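Local coordinates for Serine/threonine protein phosphatase Stp1 (Streptococcus agalactiae, PDB 2PK0) that dephosphorylates phosphoserine and phosphothreonine residues of proteins as a magnesium-binding phosphatase of the PP2C family, probably acting in bacterial signalling, at residues S70-I83 / I106-A119. Numbering follows the deposited sequence.
Sequences SELSEIRDWMLVSI and IEAVAIVGDNIIFA
Met79 lies over the hairpin of strands 106-112 and 115-119, its chain extended beyond CG. This places the methyl CE over the seam between the strands, 3.5 Å from Ile117 O and close to Ala108 O and Ala110 CB. SD sits 3.9 Å from Ala119 CB. The small Ala108, Ala110 and Ala119 let the thioether settle close to the backbone of the sheet.

One turn back, Ile75 presents two branches. CG2 meets Ile117 CG2 at 3.8 Å and also touches Ala110 CB, whereas CD1 reaches Val112 CG2 at 3.7 Å; Ile75 runs past both Ile117 and Val112 in the opposite direction. Leu72 joins them through CD2, which contacts the CG2 methyls of both Val112 and Ile117. Ile117 turns CG1 away from its own amide nitrogen (chi1 177°), and CD1 thereby reaches the aliphatic base of Arg76, 3.7 Å from Arg76 CB. At the other end, Ile83 CD1 packs on Ala119 CB (3.7 Å) and meets Ile106 CG2 tip to tip.

Trp64 of helix 48-64 also packs on Ile75 and Ala110, continuing the apolar layer beyond the two segments. Helix 72-83 runs nearly antiparallel to strand 106-112, at 167°, and nearly parallel to strand 115-119. Such packing of a helix on the outer face of an antiparallel sheet is characteristic of the PP2C fold, an alpha-beta-beta-alpha sandwich.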
loop_
_atom_site.group_PDB
_atom_site.type_symbol
_atom_site.label_atom_id
_atom_site.label_comp_id
_atom_site.label_asym_id
_atom_site.label_seq_id
_atom_site.Cartn_x
_atom_site.Cartn_y
_atom_site.Cartn_z
ATOM N N SER A 70 12.800 10.326 -14.863
ATOM C CA SER A 70 13.578 9.125 -14.644
ATOM C C SER A 70 14.433 9.240 -13.399
ATOM O O SER A 70 15.191 8.328 -13.090
ATOM C CB SER A 70 14.472 8.860 -15.847
ATOM O OG SER A 70 15.250 10.001 -16.127
ATOM N N GLU A 71 14.314 10.362 -12.691
ATOM C CA GLU A 71 15.126 10.592 -11.497
ATOM C C GLU A 71 14.263 10.603 -10.237
ATOM O O GLU A 71 13.100 11.000 -10.282
ATOM C CB GLU A 71 15.919 11.902 -11.612
ATOM C CG GLU A 71 16.770 12.046 -12.868
ATOM C CD GLU A 71 17.944 11.070 -12.908
ATOM O OE1 GLU A 71 18.711 10.994 -11.924
ATOM O OE2 GLU A 71 18.111 10.376 -13.936
ATOM N N LEU A 72 14.848 10.182 -9.117
ATOM C CA LEU A 72 14.136 10.038 -7.845
ATOM C C LEU A 72 13.512 11.319 -7.327
ATOM O O LEU A 72 12.403 11.307 -6.809
ATOM C CB LEU A 72 15.068 9.481 -6.775
ATOM C CG LEU A 72 15.470 8.022 -6.985
ATOM C CD1 LEU A 72 16.725 7.664 -6.204
ATOM C CD2 LEU A 72 14.329 7.078 -6.648
ATOM N N SER A 73 14.232 12.419 -7.489
ATOM C CA SER A 73 13.846 13.693 -6.918
ATOM C C SER A 73 12.657 14.288 -7.661
ATOM O O SER A 73 11.849 15.012 -7.070
ATOM C CB SER A 73 15.043 14.654 -6.955
ATOM O OG SER A 73 15.525 14.825 -8.283
ATOM N N GLU A 74 12.553 13.968 -8.950
ATOM C CA GLU A 74 11.459 14.444 -9.787
ATOM C C GLU A 74 10.187 13.652 -9.482
ATOM O O GLU A 74 9.069 14.203 -9.435
ATOM C CB GLU A 74 11.819 14.291 -11.266
ATOM C CG GLU A 74 13.162 14.897 -11.672
ATOM C CD GLU A 74 13.502 14.674 -13.148
ATOM O OE1 GLU A 74 13.762 13.515 -13.566
ATOM O OE2 GLU A 74 13.528 15.674 -13.894
ATOM N N ILE A 75 10.379 12.356 -9.272
ATOM C CA ILE A 75 9.316 11.446 -8.912
ATOM C C ILE A 75 8.789 11.794 -7.515
ATOM O O ILE A 75 7.569 11.779 -7.275
ATOM C CB ILE A 75 9.824 9.983 -9.021
ATOM C CG1 ILE A 75 9.980 9.620 -10.490
ATOM C CG2 ILE A 75 8.866 8.986 -8.387
ATOM C CD1 ILE A 75 10.701 8.357 -10.714
ATOM N N ARG A 76 9.704 12.142 -6.610
ATOM C CA ARG A 76 9.330 12.603 -5.262
ATOM C C ARG A 76 8.490 13.896 -5.271
ATOM O O ARG A 76 7.487 13.983 -4.573
ATOM C CB ARG A 76 10.562 12.791 -4.381
ATOM C CG ARG A 76 10.217 12.934 -2.923
ATOM C CD ARG A 76 11.300 13.620 -2.118
ATOM N NE ARG A 76 11.235 15.061 -2.287
ATOM C CZ ARG A 76 10.919 15.939 -1.337
ATOM N NH1 ARG A 76 10.632 15.549 -0.098
ATOM N NH2 ARG A 76 10.908 17.229 -1.644
ATOM N N ASP A 77 8.892 14.882 -6.075
ATOM C CA ASP A 77 8.093 16.103 -6.227
ATOM C C ASP A 77 6.703 15.728 -6.702
ATOM O O ASP A 77 5.722 16.216 -6.158
ATOM C CB ASP A 77 8.712 17.089 -7.237
ATOM C CG ASP A 77 9.957 17.789 -6.712
ATOM O OD1 ASP A 77 10.199 17.805 -5.479
ATOM O OD2 ASP A 77 10.697 18.337 -7.558
ATOM N N TRP A 78 6.644 14.845 -7.701
ATOM C CA TRP A 78 5.383 14.395 -8.270
ATOM C C TRP A 78 4.447 13.726 -7.239
ATOM O O TRP A 78 3.234 13.957 -7.260
ATOM C CB TRP A 78 5.631 13.469 -9.465
ATOM C CG TRP A 78 4.375 13.023 -10.163
ATOM C CD1 TRP A 78 3.749 13.649 -11.209
ATOM C CD2 TRP A 78 3.587 11.854 -9.868
ATOM N NE1 TRP A 78 2.622 12.957 -11.572
ATOM C CE2 TRP A 78 2.493 11.852 -10.768
ATOM C CE3 TRP A 78 3.688 10.819 -8.919
ATOM C CZ2 TRP A 78 1.512 10.839 -10.758
ATOM C CZ3 TRP A 78 2.703 9.817 -8.906
ATOM C CH2 TRP A 78 1.639 9.836 -9.826
ATOM N N MET A 79 5.009 12.909 -6.348
ATOM C CA MET A 79 4.195 12.198 -5.378
ATOM C C MET A 79 3.577 13.157 -4.361
ATOM O O MET A 79 2.377 13.128 -4.128
ATOM C CB MET A 79 4.996 11.103 -4.675
ATOM C CG MET A 79 5.269 9.900 -5.544
ATOM S SD MET A 79 6.365 8.703 -4.749
ATOM C CE MET A 79 6.251 7.321 -5.877
ATOM N N LEU A 80 4.393 14.030 -3.793
ATOM C CA LEU A 80 3.930 14.986 -2.801
ATOM C C LEU A 80 2.855 15.914 -3.345
ATOM O O LEU A 80 1.910 16.243 -2.635
ATOM C CB LEU A 80 5.107 15.803 -2.276
ATOM C CG LEU A 80 6.077 15.042 -1.381
ATOM C CD1 LEU A 80 7.259 15.932 -1.014
ATOM C CD2 LEU A 80 5.354 14.553 -0.140
ATOM N N VAL A 81 3.000 16.304 -4.609
ATOM C CA VAL A 81 2.052 17.189 -5.274
ATOM C C VAL A 81 0.724 16.495 -5.641
ATOM O O VAL A 81 -0.339 16.977 -5.252
ATOM C CB VAL A 81 2.710 17.875 -6.489
ATOM C CG1 VAL A 81 1.671 18.557 -7.386
ATOM C CG2 VAL A 81 3.773 18.879 -6.009
ATOM N N SER A 82 0.786 15.359 -6.345
ATOM C CA SER A 82 -0.410 14.612 -6.786
ATOM C C SER A 82 -1.289 14.111 -5.643
ATOM O O SER A 82 -2.514 14.053 -5.755
ATOM C CB SER A 82 -0.013 13.396 -7.625
ATOM O OG SER A 82 0.978 13.730 -8.580
ATOM N N ILE A 83 -0.655 13.723 -4.550
ATOM C CA ILE A 83 -1.391 13.259 -3.389
ATOM C C ILE A 83 -2.172 14.403 -2.720
ATOM O O ILE A 83 -3.288 14.201 -2.269
ATOM C CB ILE A 83 -0.454 12.496 -2.430
ATOM C CG1 ILE A 83 -0.019 11.192 -3.102
ATOM C CG2 ILE A 83 -1.100 12.210 -1.079
ATOM C CD1 ILE A 83 0.829 10.354 -2.237
ATOM N N ILE A 106 -3.136 5.128 0.943
ATOM C CA ILE A 106 -2.355 4.936 -0.283
ATOM C C ILE A 106 -0.951 4.366 -0.054
ATOM O O ILE A 106 -0.300 4.656 0.951
ATOM C CB ILE A 106 -2.263 6.216 -1.159
ATOM C CG1 ILE A 106 -2.114 5.830 -2.636
ATOM C CG2 ILE A 106 -1.121 7.146 -0.707
ATOM C CD1 ILE A 106 -1.647 6.965 -3.525
ATOM N N GLU A 107 -0.537 3.501 -0.977
ATOM C CA GLU A 107 0.865 3.162 -1.180
ATOM C C GLU A 107 1.189 3.374 -2.654
ATOM O O GLU A 107 0.571 2.750 -3.532
ATOM C CB GLU A 107 1.177 1.702 -0.809
ATOM C CG GLU A 107 0.811 1.268 0.598
ATOM C CD GLU A 107 1.407 2.148 1.686
ATOM O OE1 GLU A 107 2.540 2.636 1.535
ATOM O OE2 GLU A 107 0.732 2.376 2.705
ATOM N N ALA A 108 2.141 4.253 -2.926
ATOM C CA ALA A 108 2.528 4.507 -4.289
ATOM C C ALA A 108 4.017 4.242 -4.383
ATOM O O ALA A 108 4.802 4.831 -3.650
ATOM C CB ALA A 108 2.198 5.936 -4.674
ATOM N N VAL A 109 4.398 3.307 -5.245
ATOM C CA VAL A 109 5.784 2.837 -5.301
ATOM C C VAL A 109 6.271 2.897 -6.729
ATOM O O VAL A 109 5.648 2.307 -7.616
ATOM C CB VAL A 109 5.912 1.370 -4.842
ATOM C CG1 VAL A 109 7.377 0.949 -4.797
ATOM C CG2 VAL A 109 5.274 1.163 -3.501
ATOM N N ALA A 110 7.365 3.620 -6.953
ATOM C CA ALA A 110 7.991 3.683 -8.266
ATOM C C ALA A 110 9.358 3.013 -8.205
ATOM O O ALA A 110 10.067 3.147 -7.195
ATOM C CB ALA A 110 8.142 5.096 -8.702
ATOM N N ILE A 111 9.728 2.300 -9.272
ATOM C CA ILE A 111 10.984 1.561 -9.293
ATOM C C ILE A 111 11.934 2.190 -10.289
ATOM O O ILE A 111 11.715 2.098 -11.491
ATOM C CB ILE A 111 10.800 0.094 -9.717
ATOM C CG1 ILE A 111 9.777 -0.624 -8.850
ATOM C CG2 ILE A 111 12.111 -0.645 -9.635
ATOM C CD1 ILE A 111 9.393 -1.991 -9.421
ATOM N N VAL A 112 12.995 2.812 -9.784
ATOM C CA VAL A 112 14.025 3.422 -10.613
ATOM C C VAL A 112 15.318 2.605 -10.515
ATOM O O VAL A 112 15.975 2.595 -9.466
ATOM C CB VAL A 112 14.311 4.851 -10.148
ATOM C CG1 VAL A 112 15.302 5.531 -11.083
ATOM C CG2 VAL A 112 13.039 5.613 -10.074
ATOM N N GLY A 113 15.680 1.930 -11.602
ATOM C CA GLY A 113 16.767 0.960 -11.563
ATOM C C GLY A 113 16.469 -0.140 -10.568
ATOM O O GLY A 113 15.488 -0.867 -10.722
ATOM N N ASP A 114 17.296 -0.249 -9.532
ATOM C CA ASP A 114 17.012 -1.168 -8.420
ATOM C C ASP A 114 16.676 -0.445 -7.103
ATOM O O ASP A 114 16.695 -1.045 -6.019
ATOM C CB ASP A 114 18.150 -2.163 -8.203
ATOM C CG ASP A 114 19.505 -1.502 -8.081
ATOM O OD1 ASP A 114 19.596 -0.262 -8.004
ATOM O OD2 ASP A 114 20.501 -2.239 -8.060
ATOM N N ASN A 115 16.379 0.845 -7.217
ATOM C CA ASN A 115 15.866 1.617 -6.101
ATOM C C ASN A 115 14.348 1.745 -6.194
ATOM O O ASN A 115 13.775 1.779 -7.284
ATOM C CB ASN A 115 16.504 3.017 -6.067
ATOM C CG ASN A 115 17.941 2.995 -5.600
ATOM O OD1 ASN A 115 18.216 2.983 -4.392
ATOM N ND2 ASN A 115 18.869 3.004 -6.545
ATOM N N ILE A 116 13.703 1.809 -5.044
ATOM C CA ILE A 116 12.303 2.173 -4.983
ATOM C C ILE A 116 12.189 3.494 -4.237
ATOM O O ILE A 116 13.021 3.810 -3.383
ATOM C CB ILE A 116 11.430 1.123 -4.247
ATOM C CG1 ILE A 116 12.056 0.733 -2.919
ATOM C CG2 ILE A 116 11.263 -0.127 -5.076
ATOM C CD1 ILE A 116 11.066 0.237 -1.933
ATOM N N ILE A 117 11.171 4.270 -4.590
ATOM C CA ILE A 117 10.734 5.360 -3.758
ATOM C C ILE A 117 9.220 5.244 -3.515
ATOM O O ILE A 117 8.431 5.050 -4.447
ATOM C CB ILE A 117 11.135 6.750 -4.316
ATOM C CG1 ILE A 117 10.580 7.870 -3.415
ATOM C CG2 ILE A 117 10.667 6.910 -5.741
ATOM C CD1 ILE A 117 11.244 9.224 -3.604
ATOM N N PHE A 118 8.816 5.336 -2.255
ATOM C CA PHE A 118 7.420 5.244 -1.963
ATOM C C PHE A 118 6.844 6.478 -1.292
ATOM O O PHE A 118 7.550 7.208 -0.615
ATOM C CB PHE A 118 7.116 3.977 -1.151
ATOM C CG PHE A 118 7.710 3.963 0.240
ATOM C CD1 PHE A 118 7.046 4.564 1.319
ATOM C CD2 PHE A 118 8.908 3.310 0.487
ATOM C CE1 PHE A 118 7.578 4.536 2.599
ATOM C CE2 PHE A 118 9.453 3.278 1.782
ATOM C CZ PHE A 118 8.791 3.887 2.828
ATOM N N ALA A 119 5.541 6.668 -1.480
ATOM C CA ALA A 119 4.735 7.571 -0.674
ATOM C C ALA A 119 3.695 6.718 0.051
ATOM O O ALA A 119 3.139 5.797 -0.551
ATOM C CB ALA A 119 4.053 8.599 -1.551
#